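Long-range contacts in seryl-tRNA synthetase, cytoplasmic (Candida albicans, PDB 3QO5), which catalyses the attachment of serine to tRNA(Ser) in two steps, first activating serine with ATP and then transferring it to the acceptor end of the tRNA: residues I192-L197 and E429-Y434; H296-I301 and A407-I412. All coordinates share one frame; numbering follows the deposited sequence.

Contact 1. Residues I192-L197 and E429-Y434. Unlike the reference sequence in segment 192-197: Leu-197 (reference Ser).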
# COMPACT_ATOMS: atom_id res chain seq x y z
N ILE A 192 -8.44 -8.72 9.95
CA ILE A 192 -7.78 -7.50 10.38
C ILE A 192 -8.43 -6.98 11.65
O ILE A 192 -7.76 -6.70 12.64
CB ILE A 192 -7.84 -6.43 9.28
CG1 ILE A 192 -6.91 -6.83 8.13
CG2 ILE A 192 -7.42 -5.06 9.83
CD1 ILE A 192 -7.17 -6.03 6.83
N ASN A 193 -9.74 -6.87 11.63
CA ASN A 193 -10.41 -6.26 12.77
C ASN A 193 -10.48 -7.20 13.96
O ASN A 193 -10.29 -6.78 15.10
CB ASN A 193 -11.81 -5.81 12.36
CG ASN A 193 -11.75 -4.67 11.37
OD1 ASN A 193 -11.00 -3.72 11.54
ND2 ASN A 193 -12.49 -4.81 10.29
N TYR A 194 -10.71 -8.49 13.70
CA TYR A 194 -10.68 -9.48 14.77
C TYR A 194 -9.27 -9.46 15.37
O TYR A 194 -9.10 -9.43 16.58
CB TYR A 194 -11.10 -10.88 14.28
CG TYR A 194 -10.94 -11.93 15.34
CD1 TYR A 194 -11.52 -11.77 16.60
CD2 TYR A 194 -10.15 -13.05 15.13
CE1 TYR A 194 -11.35 -12.71 17.60
CE2 TYR A 194 -9.97 -14.02 16.12
CZ TYR A 194 -10.57 -13.84 17.35
OH TYR A 194 -10.38 -14.77 18.32
N GLY A 195 -8.26 -9.46 14.51
CA GLY A 195 -6.89 -9.42 14.99
C GLY A 195 -6.56 -8.22 15.88
O GLY A 195 -5.92 -8.36 16.93
N LEU A 196 -6.96 -7.03 15.46
CA LEU A 196 -6.72 -5.82 16.25
C LEU A 196 -7.47 -5.90 17.58
O LEU A 196 -6.90 -5.60 18.61
CB LEU A 196 -7.18 -4.58 15.47
CG LEU A 196 -6.31 -4.21 14.28
CD1 LEU A 196 -6.98 -3.08 13.48
CD2 LEU A 196 -4.90 -3.77 14.76
N LEU A 197 -8.73 -6.35 17.55
CA LEU A 197 -9.49 -6.50 18.78
C LEU A 197 -8.84 -7.52 19.73
O LEU A 197 -8.80 -7.31 20.94
CB LEU A 197 -10.95 -6.86 18.50
CG LEU A 197 -11.80 -6.99 19.77
CD1 LEU A 197 -13.22 -6.52 19.54
CD2 LEU A 197 -11.82 -8.41 20.28
N GLU A 429 -16.88 -19.00 13.47
CA GLU A 429 -17.75 -18.32 14.42
C GLU A 429 -17.20 -16.96 14.86
O GLU A 429 -17.92 -15.96 14.81
CB GLU A 429 -18.06 -19.23 15.62
CG GLU A 429 -19.29 -18.82 16.43
CD GLU A 429 -19.04 -17.58 17.29
OE1 GLU A 429 -17.87 -17.33 17.63
OE2 GLU A 429 -20.01 -16.85 17.63
N VAL A 430 -15.93 -16.89 15.27
CA VAL A 430 -15.42 -15.59 15.75
C VAL A 430 -15.40 -14.50 14.68
O VAL A 430 -15.41 -13.32 14.99
CB VAL A 430 -14.00 -15.68 16.37
CG1 VAL A 430 -14.00 -16.59 17.57
CG2 VAL A 430 -12.98 -16.15 15.32
N LEU A 431 -15.43 -14.88 13.41
CA LEU A 431 -15.39 -13.90 12.35
C LEU A 431 -16.77 -13.40 11.93
O LEU A 431 -16.87 -12.39 11.25
CB LEU A 431 -14.63 -14.44 11.12
CG LEU A 431 -13.18 -14.78 11.43
CD1 LEU A 431 -12.51 -15.27 10.16
CD2 LEU A 431 -12.38 -13.60 12.02
N ARG A 432 -17.81 -14.13 12.30
CA ARG A 432 -19.15 -13.83 11.79
C ARG A 432 -19.65 -12.42 12.04
O ARG A 432 -20.23 -11.81 11.15
CB ARG A 432 -20.16 -14.85 12.31
CG ARG A 432 -19.90 -16.20 11.74
CD ARG A 432 -20.79 -17.27 12.32
NE ARG A 432 -20.28 -18.57 11.94
CZ ARG A 432 -20.70 -19.72 12.46
NH1 ARG A 432 -21.66 -19.72 13.38
NH2 ARG A 432 -20.18 -20.87 12.05
N LYS A 433 -19.45 -11.90 13.26
CA LYS A 433 -19.91 -10.56 13.62
C LYS A 433 -19.29 -9.48 12.74
O LYS A 433 -19.81 -8.36 12.68
CB LYS A 433 -19.71 -10.18 15.10
CG LYS A 433 -18.26 -10.07 15.56
CD LYS A 433 -18.12 -10.16 17.07
CE LYS A 433 -17.65 -11.56 17.52
NZ LYS A 433 -16.16 -11.74 17.60
N TYR A 434 -18.19 -9.80 12.06
CA TYR A 434 -17.46 -8.78 11.28
C TYR A 434 -17.92 -8.77 9.84
O TYR A 434 -17.39 -8.01 9.02
CB TYR A 434 -15.94 -8.98 11.35
CG TYR A 434 -15.36 -8.88 12.73
CD1 TYR A 434 -15.01 -7.66 13.29
CD2 TYR A 434 -15.22 -10.02 13.50
CE1 TYR A 434 -14.49 -7.59 14.57
CE2 TYR A 434 -14.70 -9.97 14.77
CZ TYR A 434 -14.33 -8.75 15.30
OH TYR A 434 -13.83 -8.72 16.58
O HOH W 1 -14.69 -6.42 9.55
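Asn-193 ND2 donates a hydrogen bond to a water 2.8 Å away, and the water donates to Tyr-434 O at 3.2 Å. This bridge is the polar link between helix 183-200 and segment 429-434. The other end of the amide looks to the dimer partner: Asn-193 OD1 accepts a hydrogen bond from Gln-189 NE2 of the second subunit.

The rest of the contact is two tyrosines and the aliphatic groups around them. The Tyr-194 side chain leaves the helix with CG anti to the backbone N (chi1 174°), and its ring is presented to Val-430. Val-430 CG2 sits over one face in a CH-pi contact, 4.1 Å from the ring centroid and 24° off the normal. Leu-431 CD2 packs nearer the backbone end of the side chain, 3.8 Å from Tyr-194 CB. The hydroxyl, Tyr-194 OH, is hydrogen-bonded to Ser-329 OG, outside the two segments. The Tyr-194 ring also meets that of Phe-326.

The Tyr-434 ring packs against the helix backbone and crosses the Tyr-194 side chain at about a right angle. One face of it is turned to Tyr-194 N, off-centre toward the rim, and Lys-433 CG is over the opposite face. Tyr-434 CE2 is 3.7 Å from Tyr-194 CB, and Tyr-434 CD1 is 3.8 Å from Asn-193 CB. Tyr-434 OH lies near the plane of the Tyr-194 ring, at its edge. Leu-197, which differs from the reference serine, brings CD1 to 3.7 Å from Tyr-434 OH.

Lys-433 NZ bonds Val-430 O on a lone pair, within segment 429-434. Tyr-434 OH is buried without a polar partner in the model. The helix and segment 429-434 are therefore joined mainly by aromatic and aliphatic packing, with one water-mediated link beside the dimer interface.

Contact 2. Residues H296-I301 and A407-I412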
# COMPACT_ATOMS: atom_id res chain seq x y z
N HIS A 296 2.64 -10.87 -3.74
CA HIS A 296 3.56 -9.75 -3.57
C HIS A 296 3.04 -8.70 -2.61
O HIS A 296 3.81 -7.89 -2.10
CB HIS A 296 3.84 -9.12 -4.93
CG HIS A 296 4.62 -10.01 -5.85
ND1 HIS A 296 5.95 -10.29 -5.65
CD2 HIS A 296 4.26 -10.66 -6.98
CE1 HIS A 296 6.38 -11.10 -6.61
NE2 HIS A 296 5.37 -11.33 -7.43
N ALA A 297 1.74 -8.66 -2.40
CA ALA A 297 1.12 -7.64 -1.57
C ALA A 297 0.04 -8.28 -0.73
O ALA A 297 -0.76 -9.03 -1.27
CB ALA A 297 0.56 -6.49 -2.41
N PHE A 298 0.02 -8.02 0.58
CA PHE A 298 -0.94 -8.67 1.44
C PHE A 298 -0.97 -7.88 2.72
O PHE A 298 -0.11 -7.03 2.95
CB PHE A 298 -0.56 -10.15 1.73
CG PHE A 298 0.81 -10.32 2.29
CD1 PHE A 298 1.00 -10.25 3.66
CD2 PHE A 298 1.91 -10.46 1.47
CE1 PHE A 298 2.27 -10.40 4.22
CE2 PHE A 298 3.19 -10.61 2.00
CZ PHE A 298 3.37 -10.56 3.39
N GLU A 299 -1.93 -8.17 3.59
CA GLU A 299 -2.00 -7.46 4.86
C GLU A 299 -1.53 -8.34 6.00
O GLU A 299 -1.55 -9.56 5.92
CB GLU A 299 -3.42 -6.96 5.13
CG GLU A 299 -3.81 -5.79 4.25
CD GLU A 299 -3.98 -6.19 2.82
OE1 GLU A 299 -4.88 -7.02 2.51
OE2 GLU A 299 -3.18 -5.69 2.01
N LYS A 300 -1.02 -7.71 7.05
CA LYS A 300 -0.56 -8.46 8.19
C LYS A 300 -0.83 -7.70 9.49
O LYS A 300 -0.58 -6.47 9.59
CB LYS A 300 0.94 -8.71 8.05
CG LYS A 300 1.58 -9.56 9.12
CD LYS A 300 3.10 -9.67 8.90
CE LYS A 300 3.43 -10.80 7.95
NZ LYS A 300 4.88 -11.15 7.91
N ILE A 301 -1.30 -8.43 10.50
CA ILE A 301 -1.27 -7.93 11.85
C ILE A 301 -0.04 -8.52 12.51
O ILE A 301 0.12 -9.74 12.57
CB ILE A 301 -2.51 -8.36 12.67
CG1 ILE A 301 -3.83 -8.02 11.96
CG2 ILE A 301 -2.44 -7.76 14.08
CD1 ILE A 301 -4.00 -6.54 11.72
N ALA A 407 -0.88 -13.10 8.91
CA ALA A 407 -0.81 -12.72 7.50
C ALA A 407 -2.18 -13.06 6.90
O ALA A 407 -2.50 -14.24 6.74
CB ALA A 407 0.31 -13.48 6.79
N THR A 408 -3.00 -12.04 6.65
CA THR A 408 -4.44 -12.28 6.56
C THR A 408 -4.87 -13.10 5.34
O THR A 408 -5.73 -13.96 5.46
CB THR A 408 -5.30 -10.96 6.69
OG1 THR A 408 -4.95 -10.04 5.66
CG2 THR A 408 -5.08 -10.29 8.07
N GLU A 409 -4.33 -12.81 4.16
CA GLU A 409 -4.68 -13.61 2.99
C GLU A 409 -4.23 -15.08 3.17
O GLU A 409 -4.96 -16.01 2.83
CB GLU A 409 -4.08 -13.01 1.72
CG GLU A 409 -4.90 -11.78 1.18
CD GLU A 409 -4.48 -10.43 1.76
OE1 GLU A 409 -3.62 -10.39 2.66
OE2 GLU A 409 -5.04 -9.39 1.34
N ARG A 410 -3.07 -15.29 3.75
CA ARG A 410 -2.57 -16.62 3.96
C ARG A 410 -3.43 -17.31 5.02
O ARG A 410 -3.71 -18.50 4.93
CB ARG A 410 -1.10 -16.61 4.37
CG ARG A 410 -0.52 -18.02 4.66
CD ARG A 410 0.94 -17.85 4.98
NE ARG A 410 1.71 -17.49 3.80
CZ ARG A 410 3.02 -17.71 3.69
NH1 ARG A 410 3.70 -18.17 4.73
NH2 ARG A 410 3.66 -17.36 2.58
N THR A 411 -3.84 -16.56 6.03
CA THR A 411 -4.72 -17.11 7.03
C THR A 411 -6.08 -17.46 6.42
O THR A 411 -6.68 -18.48 6.74
CB THR A 411 -4.90 -16.14 8.20
OG1 THR A 411 -3.63 -15.95 8.85
CG2 THR A 411 -5.90 -16.69 9.19
N ILE A 412 -6.53 -16.65 5.46
CA ILE A 412 -7.76 -16.99 4.75
C ILE A 412 -7.62 -18.35 4.06
O ILE A 412 -8.52 -19.18 4.09
CB ILE A 412 -8.13 -15.91 3.74
CG1 ILE A 412 -8.63 -14.65 4.45
CG2 ILE A 412 -9.18 -16.46 2.77
CD1 ILE A 412 -8.87 -13.48 3.50
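Glu-299 N donates to Glu-409 OE1 at 2.9 Å, and Thr-408 N donates to Glu-299 O at 3.0 Å. These bonds join a strand of the largely antiparallel sheet of the class II synthetase core to the first turn of helix 408-419. Strand and helix segments run at 91° to each other. Ala-407 is the N-cap residue and also the last of its strand, forming an antiparallel non-hydrogen-bonded pair with Lys-300.

The Glu-409 carboxylate is met by Glu-299 N on the syn side, at a nearly straight 167°. Its chain bends at chi2, which brings the carboxylate alongside Glu-299 N. Glu-409 OE2 is 2.6 Å from Glu-299 OE1, with the two carboxylate planes 73° apart. One of the two acids probably holds a proton.

Further out, Ser-276 OG bonds Glu-299 OE2, and Asn-188 of helix 183-200 bonds both Glu-299 OE1 and Thr-408 OG1. Lys-300 lies beside Glu-302 and Thr-404, which by similarity bind L-serine, so the junction adjoins the probable serine site. In the first helical turn, Ala-407 O accepts from both Thr-411 N and Thr-411 OG1, the hydroxyl standing above the carbonyl plane.

Helix 183-200 serves both contacts: it supplies one side of contact 1, and contact 2 packs against its Asn-188 and Leu-191. Contact 2 is buried in the catalytic core, about 15 Å from the centre of the chain. Contact 1 is only partly buried, about 24 Å out, and reaches the second subunit. Their centres are 15 Å apart, and Ile-192 of contact 1 packs on contact 2: its CG1 is 3.9 Å from Thr-408 CG2. Along the chain, contact 2 is nested within the loop closed by contact 1. The buried contact relies on direct hydrogen bonds, backbone to backbone and backbone to carboxylate, and two close acids. The outer one relies on aromatic packing and a water.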